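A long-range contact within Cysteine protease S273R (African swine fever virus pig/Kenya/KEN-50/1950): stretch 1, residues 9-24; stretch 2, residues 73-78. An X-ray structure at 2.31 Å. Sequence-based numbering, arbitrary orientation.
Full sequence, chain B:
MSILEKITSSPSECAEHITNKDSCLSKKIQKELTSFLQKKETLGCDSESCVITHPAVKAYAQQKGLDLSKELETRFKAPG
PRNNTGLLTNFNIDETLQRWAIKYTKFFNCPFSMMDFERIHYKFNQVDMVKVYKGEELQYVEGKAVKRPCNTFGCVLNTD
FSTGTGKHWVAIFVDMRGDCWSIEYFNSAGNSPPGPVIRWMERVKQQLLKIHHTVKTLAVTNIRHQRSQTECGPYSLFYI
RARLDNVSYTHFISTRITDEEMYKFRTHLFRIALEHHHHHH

Stretch 1 9-24: SSPSECAEHITNKDSC
Stretch 2 (73-78) ETRFKA

Stretch 1 has no regular helix or strand; a disulfide, Cys-14 SG to Cys-24 SG at 2.0 Å, closes residues 14-24 into a loop, and a type I turn runs from Ala-15 to Ile-18. Stretch 2 enters as the last part of a helix and continues as an extended segment. The two bury 621 Å² and meet in a single antiparallel beta bridge, Cys-14 with Phe-76, CA to CA 4.4 Å.

Glu-73, still helical, makes no contact. Thr-74 offers its carbonyl: His-17 (chi1 p) brings NE2 to 3.3 Å from Thr-74 O, a weak hydrogen bond with the acceptor near the ring plane.

Arg-75 (phi/psi -121/1) bonds through backbone and side chain. Arg-75 O accepts from Ala-15 N at 3.0 Å. Its side chain, m, t, p with chi4 at 94°, reaches the C-terminal end of stretch 1, at the disulfide; there the cationic Arg-75 NE donates to the partly negative Cys-24 O at a very short 2.4 Å. Ile-18 (m, m) covers one guanidinium face with CD1.

Phe-76 turns extended (-125/161), and its CA approaches Glu-13 O at 3.6 Å in a CA-H...O contact. Although its CA-to-CB bond points away overall, its ring (chi1 m, chi2 84°) returns to the disulfide: Cys-24 CB sits 3.8 Å from the Phe-76 ring centroid, over the face, whereas Glu-13 OE2 meets the edge, 3.5 Å from Phe-76 CE2.

Lys-77 (-73/167) completes the bridge, its N donating to Glu-13 O at 3.0 Å. The side chain (m, t, t, t) is extended, with Lys-77 CG 3.4 Å from Cys-14 O. Its ammonium then reaches the backbone before the bridge, Lys-77 NZ donating to Ser-12 O, likewise partly negative, at 2.8 Å, and forms a long salt bridge with the negative carboxylate of Glu-16, NZ to OE2 at 3.7 Å.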

ATOM      1  N   SER B   9       2.610   8.253  11.626  1.00 35.76           N
ATOM      2  CA  SER B   9       3.282   7.714  12.799  1.00 44.70           C
ATOM      3  C   SER B   9       2.796   8.405  14.071  1.00 37.78           C
ATOM      4  O   SER B   9       2.036   9.375  14.037  1.00 37.51           O
ATOM      5  CB  SER B   9       4.796   7.854  12.664  1.00 35.44           C
ATOM      6  OG  SER B   9       5.163   9.205  12.461  1.00 33.23           O
ATOM      7  N   SER B  10       3.256   7.892  15.206  1.00 41.19           N
ATOM      8  CA  SER B  10       2.822   8.369  16.509  1.00 38.59           C
ATOM      9  C   SER B  10       3.961   8.170  17.493  1.00 44.24           C
ATOM     10  O   SER B  10       4.895   7.405  17.224  1.00 40.73           O
ATOM     11  CB  SER B  10       1.561   7.630  16.980  1.00 29.81           C
ATOM     12  OG  SER B  10       1.867   6.311  17.401  1.00 36.56           O
ATOM     13  N   PRO B  11       3.928   8.858  18.639  1.00 47.82           N
ATOM     14  CA  PRO B  11       4.983   8.672  19.647  1.00 45.50           C
ATOM     15  C   PRO B  11       4.954   7.322  20.349  1.00 39.13           C
ATOM     16  O   PRO B  11       5.792   7.090  21.228  1.00 49.45           O
ATOM     17  CB  PRO B  11       4.715   9.810  20.650  1.00 46.29           C
ATOM     18  CG  PRO B  11       3.893  10.803  19.895  1.00 38.75           C
ATOM     19  CD  PRO B  11       3.051   9.994  18.968  1.00 39.15           C
ATOM     20  N   SER B  12       4.026   6.430  20.007  1.00 30.75           N
ATOM     21  CA  SER B  12       3.983   5.120  20.644  1.00 34.18           C
ATOM     22  C   SER B  12       5.243   4.327  20.319  1.00 40.32           C
ATOM     23  O   SER B  12       5.795   4.431  19.221  1.00 33.67           O
ATOM     24  CB  SER B  12       2.743   4.351  20.189  1.00 32.42           C
ATOM     25  OG  SER B  12       2.778   3.007  20.640  1.00 47.62           O
ATOM     26  N   GLU B  13       5.705   3.538  21.286  1.00 33.23           N
ATOM     27  CA  GLU B  13       6.890   2.715  21.096  1.00 34.12           C
ATOM     28  C   GLU B  13       6.573   1.334  20.538  1.00 33.37           C
ATOM     29  O   GLU B  13       7.501   0.565  20.265  1.00 35.99           O
ATOM     30  CB  GLU B  13       7.663   2.572  22.413  1.00 26.35           C
ATOM     31  CG  GLU B  13       6.972   1.718  23.462  1.00 33.60           C
ATOM     32  CD  GLU B  13       7.895   1.350  24.607  1.00 39.34           C
ATOM     33  OE1 GLU B  13       9.079   1.748  24.568  1.00 27.68           O
ATOM     34  OE2 GLU B  13       7.440   0.658  25.543  1.00 33.96           O
ATOM     35  N   CYS B  14       5.296   0.996  20.368  1.00 31.62           N
ATOM     36  CA  CYS B  14       4.946  -0.258  19.722  1.00 33.71           C
ATOM     37  C   CYS B  14       5.303  -0.202  18.241  1.00 42.41           C
ATOM     38  O   CYS B  14       5.428   0.872  17.646  1.00 39.59           O
ATOM     39  CB  CYS B  14       3.455  -0.560  19.878  1.00 27.14           C
ATOM     40  SG  CYS B  14       2.784  -0.483  21.557  1.00 58.80           S
ATOM     41  N   ALA B  15       5.473  -1.380  17.645  1.00 46.34           N
ATOM     42  CA  ALA B  15       5.730  -1.447  16.214  1.00 48.13           C
ATOM     43  C   ALA B  15       4.533  -0.902  15.441  1.00 45.98           C
ATOM     44  O   ALA B  15       3.382  -1.011  15.875  1.00 50.24           O
ATOM     45  CB  ALA B  15       6.031  -2.883  15.785  1.00 36.65           C
ATOM     46  N   GLU B  16       4.819  -0.304  14.282  1.00 44.66           N
ATOM     47  CA  GLU B  16       3.779   0.379  13.517  1.00 46.27           C
ATOM     48  C   GLU B  16       2.698  -0.587  13.041  1.00 46.54           C
ATOM     49  O   GLU B  16       1.518  -0.224  12.990  1.00 62.89           O
ATOM     50  CB  GLU B  16       4.404   1.113  12.330  1.00 50.91           C
ATOM     51  CG  GLU B  16       5.511   2.083  12.708  1.00 47.85           C
ATOM     52  CD  GLU B  16       5.113   3.534  12.513  1.00 59.13           C
ATOM     53  OE1 GLU B  16       4.051   3.784  11.905  1.00 65.09           O
ATOM     54  OE2 GLU B  16       5.863   4.423  12.967  1.00 66.21           O
ATOM     55  N   HIS B  17       3.080  -1.813  12.687  1.00 51.04           N
ATOM     56  CA  HIS B  17       2.123  -2.799  12.203  1.00 61.69           C
ATOM     57  C   HIS B  17       1.328  -3.460  13.322  1.00 63.53           C
ATOM     58  O   HIS B  17       0.448  -4.279  13.029  1.00 62.01           O
ATOM     59  CB  HIS B  17       2.837  -3.878  11.382  1.00 57.57           C
ATOM     60  CG  HIS B  17       3.896  -4.614  12.141  1.00 55.47           C
ATOM     61  ND1 HIS B  17       5.166  -4.112  12.325  1.00 49.62           N
ATOM     62  CD2 HIS B  17       3.877  -5.820  12.756  1.00 51.08           C
ATOM     63  CE1 HIS B  17       5.883  -4.974  13.021  1.00 51.17           C
ATOM     64  NE2 HIS B  17       5.125  -6.019  13.297  1.00 54.09           N
ATOM     65  N   ILE B  18       1.610  -3.139  14.580  1.00 72.60           N
ATOM     66  CA  ILE B  18       0.882  -3.723  15.701  1.00 78.73           C
ATOM     67  C   ILE B  18      -0.469  -3.029  15.824  1.00 75.43           C
ATOM     68  O   ILE B  18      -0.540  -1.802  15.954  1.00 68.73           O
ATOM     69  CB  ILE B  18       1.685  -3.607  17.004  1.00 86.36           C
ATOM     70  CG1 ILE B  18       2.979  -4.416  16.905  1.00 84.99           C
ATOM     71  CG2 ILE B  18       0.849  -4.069  18.188  1.00 86.63           C
ATOM     72  CD1 ILE B  18       2.771  -5.860  16.507  1.00 79.93           C
ATOM     73  N   THR B  19      -1.545  -3.818  15.789  1.00 88.55           N
ATOM     74  CA  THR B  19      -2.892  -3.260  15.836  1.00101.02           C
ATOM     75  C   THR B  19      -3.338  -2.948  17.262  1.00 96.96           C
ATOM     76  O   THR B  19      -4.175  -2.061  17.462  1.00 93.55           O
ATOM     77  CB  THR B  19      -3.875  -4.229  15.168  1.00108.57           C
ATOM     78  OG1 THR B  19      -3.407  -4.552  13.853  1.00108.53           O
ATOM     79  CG2 THR B  19      -5.265  -3.613  15.057  1.00108.83           C
ATOM     80  N   ASN B  20      -2.783  -3.648  18.256  1.00 98.58           N
ATOM     81  CA  ASN B  20      -3.199  -3.442  19.642  1.00103.48           C
ATOM     82  C   ASN B  20      -2.986  -1.997  20.079  1.00113.38           C
ATOM     83  O   ASN B  20      -3.877  -1.381  20.676  1.00114.12           O
ATOM     84  CB  ASN B  20      -2.442  -4.398  20.565  1.00104.10           C
ATOM     85  CG  ASN B  20      -3.076  -5.772  20.624  1.00107.19           C
ATOM     86  OD1 ASN B  20      -4.294  -5.911  20.520  1.00109.50           O
ATOM     87  ND2 ASN B  20      -2.251  -6.797  20.796  1.00103.61           N
ATOM     88  N   LYS B  21      -1.798  -1.450  19.810  1.00118.54           N
ATOM     89  CA  LYS B  21      -1.457  -0.055  20.082  1.00119.05           C
ATOM     90  C   LYS B  21      -1.409   0.268  21.574  1.00124.11           C
ATOM     91  O   LYS B  21      -0.530   1.016  22.014  1.00122.56           O
ATOM     92  CB  LYS B  21      -2.434   0.892  19.373  1.00118.06           C
ATOM     93  CG  LYS B  21      -2.396   0.818  17.854  1.00116.03           C
ATOM     94  CD  LYS B  21      -3.355   1.822  17.228  1.00114.82           C
ATOM     95  CE  LYS B  21      -3.241   1.830  15.711  1.00110.04           C
ATOM     96  NZ  LYS B  21      -4.121   2.856  15.085  1.00106.14           N
ATOM     97  N   ASP B  22      -2.344  -0.272  22.358  1.00125.08           N
ATOM     98  CA  ASP B  22      -2.342  -0.008  23.795  1.00119.62           C
ATOM     99  C   ASP B  22      -1.125  -0.638  24.463  1.00106.76           C
ATOM    100  O   ASP B  22      -0.286   0.062  25.041  1.00103.48           O
ATOM    101  CB  ASP B  22      -3.642  -0.517  24.426  1.00120.04           C
ATOM    102  CG  ASP B  22      -4.037  -1.893  23.928  1.00120.50           C
ATOM    103  OD1 ASP B  22      -3.240  -2.516  23.196  1.00121.47           O
ATOM    104  OD2 ASP B  22      -5.151  -2.350  24.264  1.00121.94           O
ATOM    105  N   SER B  23      -1.010  -1.960  24.390  1.00 87.18           N
ATOM    106  CA  SER B  23       0.147  -2.685  24.893  1.00 61.27           C
ATOM    107  C   SER B  23       0.909  -3.281  23.717  1.00 50.75           C
ATOM    108  O   SER B  23       0.306  -3.882  22.821  1.00 58.52           O
ATOM    109  CB  SER B  23      -0.277  -3.785  25.870  1.00 61.01           C
ATOM    110  OG  SER B  23       0.839  -4.544  26.300  1.00 58.21           O
ATOM    111  N   CYS B  24       2.230  -3.105  23.716  1.00 41.53           N
ATOM    112  CA  CYS B  24       3.047  -3.662  22.646  1.00 47.82           C
ATOM    113  C   CYS B  24       3.348  -5.140  22.847  1.00 43.81           C
ATOM    114  O   CYS B  24       3.741  -5.815  21.889  1.00 38.41           O
ATOM    115  CB  CYS B  24       4.371  -2.901  22.520  1.00 51.65           C
ATOM    116  SG  CYS B  24       4.294  -1.110  22.759  1.00 55.61           S
ATOM    117  N   GLU B  73      12.308  -7.179  18.967  1.00 44.17           N
ATOM    118  CA  GLU B  73      12.583  -7.031  17.542  1.00 53.73           C
ATOM    119  C   GLU B  73      11.315  -7.040  16.697  1.00 40.90           C
ATOM    120  O   GLU B  73      11.312  -6.478  15.597  1.00 54.87           O
ATOM    121  CB  GLU B  73      13.523  -8.138  17.060  1.00 67.79           C
ATOM    122  CG  GLU B  73      14.886  -8.147  17.730  1.00 87.18           C
ATOM    123  CD  GLU B  73      15.881  -9.038  17.009  1.00104.60           C
ATOM    124  OE1 GLU B  73      16.733  -8.502  16.269  1.00110.81           O
ATOM    125  OE2 GLU B  73      15.804 -10.273  17.174  1.00110.05           O
ATOM    126  N   THR B  74      10.239  -7.664  17.180  1.00 36.12           N
ATOM    127  CA  THR B  74       9.045  -7.857  16.369  1.00 41.01           C
ATOM    128  C   THR B  74       7.858  -6.997  16.778  1.00 38.89           C
ATOM    129  O   THR B  74       6.997  -6.732  15.935  1.00 39.40           O
ATOM    130  CB  THR B  74       8.610  -9.330  16.400  1.00 31.59           C
ATOM    131  OG1 THR B  74       8.315  -9.716  17.748  1.00 39.34           O
ATOM    132  CG2 THR B  74       9.713 -10.224  15.851  1.00 36.13           C
ATOM    133  N   ARG B  75       7.785  -6.559  18.034  1.00 36.00           N
ATOM    134  CA  ARG B  75       6.633  -5.809  18.513  1.00 37.14           C
ATOM    135  C   ARG B  75       6.975  -4.423  19.039  1.00 36.56           C
ATOM    136  O   ARG B  75       6.071  -3.709  19.487  1.00 39.43           O
ATOM    137  CB  ARG B  75       5.901  -6.601  19.605  1.00 32.71           C
ATOM    138  CG  ARG B  75       5.341  -7.932  19.129  1.00 41.65           C
ATOM    139  CD  ARG B  75       4.462  -8.572  20.188  1.00 37.21           C
ATOM    140  NE  ARG B  75       3.289  -7.757  20.491  1.00 56.39           N
ATOM    141  CZ  ARG B  75       2.104  -7.906  19.908  1.00 51.81           C
ATOM    142  NH1 ARG B  75       1.928  -8.844  18.987  1.00 48.08           N
ATOM    143  NH2 ARG B  75       1.092  -7.118  20.247  1.00 57.95           N
ATOM    144  N   PHE B  76       8.242  -4.020  19.001  1.00 32.33           N
ATOM    145  CA  PHE B  76       8.651  -2.691  19.424  1.00 29.73           C
ATOM    146  C   PHE B  76       9.409  -2.001  18.298  1.00 37.27           C
ATOM    147  O   PHE B  76       9.908  -2.644  17.370  1.00 32.91           O
ATOM    148  CB  PHE B  76       9.534  -2.743  20.678  1.00 21.80           C
ATOM    149  CG  PHE B  76       8.788  -3.085  21.936  1.00 32.69           C
ATOM    150  CD1 PHE B  76       8.542  -4.405  22.274  1.00 22.45           C
ATOM    151  CD2 PHE B  76       8.344  -2.086  22.786  1.00 23.31           C
ATOM    152  CE1 PHE B  76       7.860  -4.724  23.433  1.00 29.17           C
ATOM    153  CE2 PHE B  76       7.662  -2.397  23.947  1.00 33.22           C
ATOM    154  CZ  PHE B  76       7.420  -3.719  24.271  1.00 30.35           C
ATOM    155  N   LYS B  77       9.485  -0.677  18.389  1.00 30.93           N
ATOM    156  CA  LYS B  77      10.302   0.077  17.456  1.00 25.56           C
ATOM    157  C   LYS B  77      11.782  -0.128  17.778  1.00 31.75           C
ATOM    158  O   LYS B  77      12.155  -0.650  18.832  1.00 34.90           O
ATOM    159  CB  LYS B  77       9.935   1.559  17.495  1.00 27.45           C
ATOM    160  CG  LYS B  77       8.558   1.867  16.925  1.00 28.55           C
ATOM    161  CD  LYS B  77       8.218   3.343  17.044  1.00 24.25           C
ATOM    162  CE  LYS B  77       6.899   3.661  16.356  1.00 30.92           C
ATOM    163  NZ  LYS B  77       6.466   5.068  16.589  1.00 25.17           N
ATOM    164  N   ALA B  78      12.633   0.288  16.843  1.00 28.82           N
ATOM    165  CA  ALA B  78      14.063   0.090  17.002  1.00 29.94           C
ATOM    166  C   ALA B  78      14.598   0.935  18.158  1.00 35.86           C
ATOM    167  O   ALA B  78      14.074   2.014  18.445  1.00 31.97           O
ATOM    168  CB  ALA B  78      14.796   0.451  15.714  1.00 25.76           C
TER